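PDB 3GF6: DUF3845 domain-containing protein from Bacteroides thetaiotaomicron VPI-5482, which is of unknown function but is a bacterial lipoprotein with an all-beta sandwich fold probably related to that of the C1q/TNF clan. Local coordinates for residues Y112-R117 / A136-L141; L188-F193 / S213-Y218; I194-Q199 / N203-R208. All blocks are in the same frame, centred on the assembly; numbering follows the deposited sequence.

Interaction 1 (Y112-R117 / A136-L141). With EDO (1,2-ethanediol), chain G; EDO (1,2-ethanediol), chain C.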
# COMPACT_ATOMS: atom_id res chain seq x y z
N TYR A 112 4.19 1.14 18.98
CA TYR A 112 2.98 1.32 18.21
C TYR A 112 2.27 0.02 17.88
O TYR A 112 2.91 -1.02 17.70
CB TYR A 112 3.30 2.04 16.90
CG TYR A 112 3.74 3.47 17.01
CD1 TYR A 112 2.82 4.48 17.21
CD2 TYR A 112 5.10 3.82 16.91
CE1 TYR A 112 3.21 5.84 17.28
CE2 TYR A 112 5.53 5.14 16.96
CZ TYR A 112 4.56 6.16 17.16
OH TYR A 112 4.93 7.48 17.24
N ALA A 113 0.93 0.10 17.78
CA ALA A 113 0.12 -1.01 17.31
C ALA A 113 -0.73 -0.51 16.17
O ALA A 113 -1.18 0.64 16.19
CB ALA A 113 -0.78 -1.56 18.44
N VAL A 114 -0.95 -1.36 15.17
CA VAL A 114 -1.71 -1.03 13.98
C VAL A 114 -2.86 -2.02 13.81
O VAL A 114 -2.67 -3.23 13.96
CB VAL A 114 -0.81 -1.04 12.68
CG1 VAL A 114 -1.62 -0.94 11.39
CG2 VAL A 114 0.20 0.12 12.73
N LYS A 115 -4.03 -1.50 13.46
CA LYS A 115 -5.17 -2.31 13.05
C LYS A 115 -5.65 -1.75 11.74
O LYS A 115 -5.90 -0.52 11.65
CB LYS A 115 -6.31 -2.22 14.08
CG LYS A 115 -5.88 -2.66 15.51
CD LYS A 115 -7.00 -2.55 16.51
CE LYS A 115 -6.61 -3.09 17.88
NZ LYS A 115 -6.50 -4.56 17.89
N LEU A 116 -5.71 -2.60 10.73
CA LEU A 116 -6.15 -2.15 9.43
C LEU A 116 -6.93 -3.19 8.69
O LEU A 116 -6.82 -4.39 8.96
CB LEU A 116 -4.97 -1.62 8.59
CG LEU A 116 -3.89 -2.60 8.09
CD1 LEU A 116 -4.37 -3.40 6.86
CD2 LEU A 116 -2.60 -1.84 7.76
N ARG A 117 -7.75 -2.72 7.76
CA ARG A 117 -8.38 -3.59 6.76
C ARG A 117 -8.23 -2.90 5.42
O ARG A 117 -8.45 -1.70 5.32
CB ARG A 117 -9.86 -3.86 7.07
CG ARG A 117 -10.54 -4.81 6.07
CD ARG A 117 -11.91 -5.21 6.64
NE ARG A 117 -12.64 -6.10 5.75
CZ ARG A 117 -13.92 -6.41 5.92
NH1 ARG A 117 -14.59 -5.90 6.95
NH2 ARG A 117 -14.52 -7.22 5.06
N ALA A 136 0.68 -5.44 -1.16
CA ALA A 136 0.40 -4.43 -0.13
C ALA A 136 1.48 -4.53 0.94
O ALA A 136 1.90 -5.63 1.32
CB ALA A 136 -1.02 -4.58 0.48
N GLN A 137 1.97 -3.38 1.38
CA GLN A 137 3.03 -3.37 2.37
C GLN A 137 2.92 -2.26 3.40
O GLN A 137 2.71 -1.09 3.07
CB GLN A 137 4.38 -3.27 1.66
CG GLN A 137 5.56 -3.36 2.57
CD GLN A 137 6.78 -3.80 1.82
OE1 GLN A 137 7.00 -4.99 1.68
NE2 GLN A 137 7.58 -2.85 1.33
N LEU A 138 3.05 -2.68 4.66
CA LEU A 138 3.19 -1.78 5.81
C LEU A 138 4.62 -1.99 6.31
O LEU A 138 5.01 -3.11 6.57
CB LEU A 138 2.22 -2.18 6.89
CG LEU A 138 2.12 -1.31 8.12
CD1 LEU A 138 1.45 0.03 7.65
CD2 LEU A 138 1.36 -2.07 9.28
N ALA A 139 5.36 -0.89 6.45
CA ALA A 139 6.79 -0.92 6.70
C ALA A 139 7.28 0.41 7.26
O ALA A 139 6.65 1.45 7.05
CB ALA A 139 7.55 -1.25 5.40
N SER A 140 8.42 0.37 7.93
CA SER A 140 9.10 1.60 8.38
C SER A 140 10.12 2.14 7.35
O SER A 140 10.81 3.07 7.64
CB SER A 140 9.74 1.37 9.74
OG SER A 140 10.85 0.50 9.59
N LEU A 141 10.23 1.48 6.17
CA LEU A 141 11.01 1.95 5.02
C LEU A 141 10.12 1.92 3.78
O LEU A 141 9.14 1.17 3.76
CB LEU A 141 12.21 1.03 4.78
CG LEU A 141 13.21 0.99 5.94
CD1 LEU A 141 14.27 -0.08 5.67
CD2 LEU A 141 13.85 2.39 6.16
C1 EDO G . -7.61 -5.54 11.89
O1 EDO G . -8.63 -5.47 10.89
C2 EDO G . -8.02 -6.62 12.89
O2 EDO G . -8.45 -6.01 14.11
C1 EDO C . -14.15 -5.51 10.07
O1 EDO C . -13.81 -4.30 9.45
C2 EDO C . -14.15 -5.22 11.54
O2 EDO C . -15.39 -4.57 11.71
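Val114, Leu116 and Leu138 make the contact with branched aliphatic groups alone, and the flat groups of 112-117 lie off to its sides: the Tyr112 ring stacks on Phe185, and the Arg117 guanidinium meets an ethanediol at its edge. There, nearly in the guanidinium plane, Arg117 NH1 donates to O1 of the ethanediol in chain C at 3.1 Å, with an N-H...O angle of 156°. Arg117 NE pairs with Asp175. A second ethanediol, chain G, gives its O1 hydroxyl to the backbone oxygen of Leu116 at 2.9 Å; both diols probably come from the crystallisation liquor. Strand 112-117 belongs to one sheet of a beta sandwich and strand 136-139 to the other, so this is a sheet-to-sheet contact, with the CA atoms of Val114 and Leu138 9.6 Å apart. Between them the side chains meet tip to tip: Val114 CG1 reaches Leu138 CD2 at 3.8 Å. With CG anti to its backbone N (chi1 -175°), Leu138 extends far enough for the same CD2 to meet Leu116 CD2 as well, more loosely at 4.2 Å. Phe190 touches both Leu116 and Leu138, and Tyr178 touches the same two leucines.

Interaction 2 (L188-F193 / S213-Y218). With EDO (1,2-ethanediol), chain G.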
# COMPACT_ATOMS: atom_id res chain seq x y z
N LEU A 188 6.12 5.58 9.06
CA LEU A 188 5.33 4.40 8.69
C LEU A 188 4.75 4.58 7.27
O LEU A 188 4.09 5.60 6.97
CB LEU A 188 4.20 4.21 9.70
CG LEU A 188 3.39 2.91 9.63
CD1 LEU A 188 4.25 1.71 10.00
CD2 LEU A 188 2.14 3.02 10.57
N TYR A 189 4.96 3.56 6.45
CA TYR A 189 4.53 3.56 5.04
C TYR A 189 3.46 2.49 4.83
O TYR A 189 3.59 1.39 5.36
CB TYR A 189 5.71 3.30 4.10
CG TYR A 189 6.83 4.32 4.27
CD1 TYR A 189 7.84 4.15 5.23
CD2 TYR A 189 6.86 5.47 3.50
CE1 TYR A 189 8.85 5.09 5.41
CE2 TYR A 189 7.90 6.43 3.67
CZ TYR A 189 8.86 6.24 4.63
OH TYR A 189 9.88 7.17 4.79
N PHE A 190 2.43 2.83 4.05
CA PHE A 190 1.35 1.87 3.66
C PHE A 190 1.01 2.11 2.22
O PHE A 190 0.53 3.18 1.85
CB PHE A 190 0.17 2.00 4.61
CG PHE A 190 -0.91 0.98 4.42
CD1 PHE A 190 -0.63 -0.39 4.22
CD2 PHE A 190 -2.25 1.37 4.53
CE1 PHE A 190 -1.67 -1.33 4.06
CE2 PHE A 190 -3.28 0.45 4.35
CZ PHE A 190 -2.99 -0.90 4.12
N ASN A 191 1.37 1.13 1.38
CA ASN A 191 1.31 1.27 -0.07
C ASN A 191 0.98 -0.03 -0.77
O ASN A 191 1.12 -1.11 -0.19
CB ASN A 191 2.63 1.76 -0.68
CG ASN A 191 3.09 3.09 -0.13
OD1 ASN A 191 2.85 4.18 -0.72
ND2 ASN A 191 3.76 3.03 1.01
N LEU A 192 0.53 0.09 -2.01
CA LEU A 192 0.57 -0.99 -2.99
C LEU A 192 1.71 -0.72 -3.97
O LEU A 192 1.93 0.43 -4.41
CB LEU A 192 -0.72 -1.12 -3.80
CG LEU A 192 -2.01 -1.42 -3.05
CD1 LEU A 192 -3.20 -1.51 -4.06
CD2 LEU A 192 -1.91 -2.70 -2.29
N PHE A 193 2.44 -1.76 -4.32
CA PHE A 193 3.46 -1.73 -5.36
C PHE A 193 3.02 -2.68 -6.49
O PHE A 193 2.64 -3.83 -6.21
CB PHE A 193 4.83 -2.12 -4.75
CG PHE A 193 5.36 -1.10 -3.78
CD1 PHE A 193 6.00 0.04 -4.22
CD2 PHE A 193 5.27 -1.31 -2.44
CE1 PHE A 193 6.42 0.99 -3.35
CE2 PHE A 193 5.72 -0.37 -1.55
CZ PHE A 193 6.36 0.77 -2.00
N SER A 213 -12.64 -0.59 4.29
CA SER A 213 -11.24 -0.32 4.51
C SER A 213 -11.08 0.74 5.59
O SER A 213 -11.85 1.70 5.65
CB SER A 213 -10.55 0.11 3.22
OG SER A 213 -10.69 -0.84 2.18
N TYR A 214 -10.11 0.52 6.47
CA TYR A 214 -9.78 1.46 7.54
C TYR A 214 -8.35 1.26 8.01
O TYR A 214 -7.74 0.21 7.78
CB TYR A 214 -10.72 1.32 8.75
CG TYR A 214 -10.46 0.12 9.62
CD1 TYR A 214 -9.58 0.21 10.70
CD2 TYR A 214 -11.08 -1.09 9.36
CE1 TYR A 214 -9.32 -0.88 11.51
CE2 TYR A 214 -10.86 -2.20 10.16
CZ TYR A 214 -9.95 -2.09 11.23
OH TYR A 214 -9.75 -3.15 12.03
N PHE A 215 -7.86 2.25 8.73
CA PHE A 215 -6.51 2.24 9.26
C PHE A 215 -6.52 2.89 10.61
O PHE A 215 -7.02 3.99 10.73
CB PHE A 215 -5.59 3.03 8.32
CG PHE A 215 -4.20 3.17 8.83
CD1 PHE A 215 -3.27 2.17 8.59
CD2 PHE A 215 -3.84 4.24 9.64
CE1 PHE A 215 -1.98 2.28 9.11
CE2 PHE A 215 -2.57 4.33 10.18
CZ PHE A 215 -1.64 3.37 9.91
N GLU A 216 -5.94 2.24 11.62
CA GLU A 216 -5.81 2.76 12.98
C GLU A 216 -4.40 2.57 13.49
O GLU A 216 -3.80 1.52 13.25
CB GLU A 216 -6.73 2.06 13.97
CG GLU A 216 -8.18 2.23 13.64
CD GLU A 216 -9.12 1.47 14.55
OE1 GLU A 216 -8.69 0.68 15.40
OE2 GLU A 216 -10.33 1.69 14.41
N LEU A 217 -3.91 3.57 14.21
CA LEU A 217 -2.58 3.55 14.82
C LEU A 217 -2.69 3.97 16.30
O LEU A 217 -3.23 5.04 16.62
CB LEU A 217 -1.63 4.50 14.10
CG LEU A 217 -0.19 4.57 14.61
CD1 LEU A 217 0.55 3.21 14.51
CD2 LEU A 217 0.58 5.66 13.82
N TYR A 218 -2.17 3.12 17.17
CA TYR A 218 -2.13 3.34 18.60
C TYR A 218 -0.70 3.52 19.09
O TYR A 218 0.20 2.82 18.62
CB TYR A 218 -2.75 2.14 19.34
CG TYR A 218 -4.20 1.93 19.01
CD1 TYR A 218 -4.59 1.20 17.88
CD2 TYR A 218 -5.20 2.54 19.78
CE1 TYR A 218 -5.94 1.05 17.55
CE2 TYR A 218 -6.54 2.39 19.46
CZ TYR A 218 -6.90 1.64 18.34
OH TYR A 218 -8.22 1.49 18.03
C1 EDO G . -7.61 -5.54 11.89
O1 EDO G . -8.63 -5.47 10.89
C2 EDO G . -8.02 -6.62 12.89
O2 EDO G . -8.45 -6.01 14.11
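Leu188 pushes one methyl, CD2, against the rim of the Phe215 ring, and that bump is the centre of the fit. CD2 lies close to the ring plane, 3.9 Å from Phe215 CZ, so the phenyl group is met at its edge and not over a face. The two side chains come from opposite directions; a chi1 of 175° swings the Phe215 ring away from its own backbone N and sends it straight across with CZ leading. The same Leu188 methyl also borders Leu217 CD1 at 4.3 Å, and so sits in the notch between Phe215 and Leu217. One step along, Phe190 approaches a different part of the Phe215 ring, Phe190 CD2 to Phe215 CD1 at 4.3 Å, the two rings meeting obliquely. Leu188, Phe190, Phe215 and Leu217 are all buried, and Leu116 continues the apolar filling beside Phe190.

The intervening residues of 213-218 lie on the other side of their strand. Tyr218 OH donates to Glu216 OE1 at 2.8 Å, arriving from above the carboxylate plane, and Tyr214 OH lies 2.8 Å from O1 of the ethanediol in chain G, a probable hydrogen bond. An alanine in place of Tyr214 would remove the ring that touches Phe35 and Arg117 and would probably leave the diol without its phenolic partner, opening a gap over this outer side. The strand axes pass 11.3 Å apart and run nearly antiparallel, at 165°. Such a distance, bridged wholly by side chains from facing sheets, is characteristic of the hydrophobic core of an antiparallel beta sandwich, consistent with the jelly-roll type of the C1q/TNF clan.

Interaction 3 (I194-Q199 / N203-R208). With EDO (1,2-ethanediol), chain F.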
# COMPACT_ATOMS: atom_id res chain seq x y z
N ILE A 194 2.98 -2.15 -7.72
CA ILE A 194 2.40 -2.83 -8.87
C ILE A 194 3.32 -2.76 -10.08
O ILE A 194 4.02 -1.77 -10.30
CB ILE A 194 1.00 -2.23 -9.24
CG1 ILE A 194 0.01 -2.48 -8.13
CG2 ILE A 194 0.43 -2.85 -10.59
CD1 ILE A 194 -1.17 -1.47 -8.13
N ASN A 195 3.32 -3.81 -10.91
CA ASN A 195 3.88 -3.71 -12.24
C ASN A 195 2.92 -4.39 -13.22
O ASN A 195 2.44 -5.46 -12.93
CB ASN A 195 5.25 -4.37 -12.38
CG ASN A 195 5.86 -4.15 -13.77
OD1 ASN A 195 5.90 -3.01 -14.26
ND2 ASN A 195 6.26 -5.24 -14.45
N LEU A 196 2.61 -3.74 -14.32
CA LEU A 196 1.84 -4.39 -15.40
C LEU A 196 2.73 -4.67 -16.59
O LEU A 196 3.60 -3.87 -16.94
CB LEU A 196 0.69 -3.51 -15.87
CG LEU A 196 -0.17 -2.82 -14.81
CD1 LEU A 196 -1.21 -1.85 -15.46
CD2 LEU A 196 -0.86 -3.83 -13.91
N ALA A 197 2.49 -5.81 -17.23
CA ALA A 197 3.14 -6.19 -18.49
C ALA A 197 2.07 -6.28 -19.55
O ALA A 197 0.96 -6.73 -19.28
CB ALA A 197 3.90 -7.54 -18.31
N GLY A 198 2.36 -5.79 -20.75
CA GLY A 198 1.34 -5.69 -21.79
C GLY A 198 1.91 -5.35 -23.16
O GLY A 198 3.11 -5.48 -23.41
N GLN A 199 1.02 -4.94 -24.05
CA GLN A 199 1.40 -4.72 -25.45
C GLN A 199 1.38 -3.25 -25.87
O GLN A 199 1.78 -2.92 -26.99
CB GLN A 199 0.47 -5.50 -26.39
CG GLN A 199 0.25 -6.96 -26.04
CD GLN A 199 1.51 -7.68 -25.65
OE1 GLN A 199 1.60 -8.27 -24.56
NE2 GLN A 199 2.51 -7.63 -26.52
N ASN A 203 -2.22 2.55 -19.87
CA ASN A 203 -3.45 1.86 -19.49
C ASN A 203 -4.26 2.67 -18.51
O ASN A 203 -3.72 3.33 -17.63
CB ASN A 203 -3.19 0.50 -18.87
CG ASN A 203 -4.48 -0.33 -18.79
OD1 ASN A 203 -4.88 -0.74 -17.68
ND2 ASN A 203 -5.17 -0.51 -19.95
N ARG A 204 -5.57 2.55 -18.63
CA ARG A 204 -6.46 3.18 -17.68
C ARG A 204 -6.57 2.24 -16.50
O ARG A 204 -7.17 1.18 -16.61
CB ARG A 204 -7.81 3.38 -18.31
CG ARG A 204 -8.83 4.02 -17.41
CD ARG A 204 -10.20 3.77 -17.89
NE ARG A 204 -11.19 4.34 -16.99
CZ ARG A 204 -12.49 4.29 -17.22
NH1 ARG A 204 -12.97 3.73 -18.35
NH2 ARG A 204 -13.34 4.81 -16.36
N VAL A 205 -6.00 2.63 -15.36
CA VAL A 205 -5.97 1.77 -14.19
C VAL A 205 -7.05 2.20 -13.17
O VAL A 205 -7.18 3.41 -12.84
CB VAL A 205 -4.58 1.82 -13.49
CG1 VAL A 205 -4.57 0.96 -12.21
CG2 VAL A 205 -3.47 1.35 -14.47
N ARG A 206 -7.80 1.23 -12.67
CA ARG A 206 -8.81 1.51 -11.64
C ARG A 206 -8.50 0.76 -10.37
O ARG A 206 -8.05 -0.38 -10.42
CB ARG A 206 -10.21 1.18 -12.17
CG ARG A 206 -10.75 2.28 -13.07
CD ARG A 206 -12.14 2.06 -13.51
NE ARG A 206 -12.26 0.84 -14.26
CZ ARG A 206 -13.41 0.22 -14.53
NH1 ARG A 206 -14.58 0.71 -14.11
NH2 ARG A 206 -13.38 -0.91 -15.21
N LEU A 207 -8.66 1.43 -9.23
CA LEU A 207 -8.49 0.80 -7.95
C LEU A 207 -9.71 1.18 -7.13
O LEU A 207 -9.84 2.35 -6.72
CB LEU A 207 -7.19 1.24 -7.23
CG LEU A 207 -6.91 0.56 -5.87
CD1 LEU A 207 -6.58 -0.94 -6.14
CD2 LEU A 207 -5.80 1.22 -5.08
N ARG A 208 -10.58 0.21 -6.89
CA ARG A 208 -11.70 0.39 -5.92
C ARG A 208 -11.24 0.14 -4.50
O ARG A 208 -10.62 -0.89 -4.21
CB ARG A 208 -12.88 -0.49 -6.26
CG ARG A 208 -14.09 -0.21 -5.34
CD ARG A 208 -15.28 -1.07 -5.67
NE ARG A 208 -15.03 -2.49 -5.50
CZ ARG A 208 -14.85 -3.38 -6.48
NH1 ARG A 208 -14.85 -3.01 -7.76
NH2 ARG A 208 -14.65 -4.66 -6.17
C1 EDO F . -15.24 -1.39 -11.39
O1 EDO F . -15.48 -2.68 -10.79
C2 EDO F . -14.60 -0.48 -10.35
O2 EDO F . -15.31 -0.54 -9.10
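Leu196 and Val205 meet across the interior of the beta sandwich, near the place where the chain leaves one sheet and enters the other. Strand 194-198 and strand 203-208 follow each other with only a short loop between, yet they belong to facing sheets and do not form a hairpin; the CA atoms of Leu196 and Asn203 stand 9.2 Å apart.

The apolar part rests on one pair. Leu196 CD1 touches Val205 CG2 at 4.0 Å, and the two side chains cross obliquely. At a chi1 of 177° the valine turns its CG1 to the far side from the backbone N, which leaves CG2 as the branch presented to the leucine. Phe59 touches both residues, and Trp129 packs on Leu196 and Asn203, so neighbouring strands of the leucine's sheet close in around the pair.

A looser contact joins apolar and polar groups: Leu196 CD1 lies 4.4 Å from Asn203 OD1. That oxygen is not left to the methyl, since it accepts from the backbone N of Ser125, while Ser125 OG is hydrogen-bonded to Arg204 O. The loop carrying Ser125 is thereby tied to the start of strand 203-208.

The charged groups project from the other side of this strand. Arg204 forms a salt bridge with Asp43, and Arg208 has two, through NE to Asp210 and through NH2 to Glu121. An ethanediol of chain F, probably from the crystallisation liquor, lies between two arginines. Its C1 rests over one face of the Arg206 guanidinium, 3.5 Å from NH1, and its O2 accepts from Arg208 NH1 at 2.8 Å with an N-H...O angle of 159°.

From the N terminus, interaction 1 comes first: strand 112-123 leads through a turn into strand 129-139, and the contact closes that loop between the sheets. The chain passes strands 153-158, 163-165 and 171-183 before interaction 2 opens on strand 187-198 and closes on strand 203-219. Interaction 3 is nested inside this loop, using the same two strands next to their connection; none of the contacts cross. Interactions 1 and 2 are neighbours within both sheets, their centres about 5 Å apart, joined by probable backbone hydrogen bonds, Lys115 with Glu216 and Ala139 with Tyr189. Interaction 3 lies about 22 Å from interaction 2, centre to centre, towards the other end of the sandwich, where Leu192 and Leu207 bridge them.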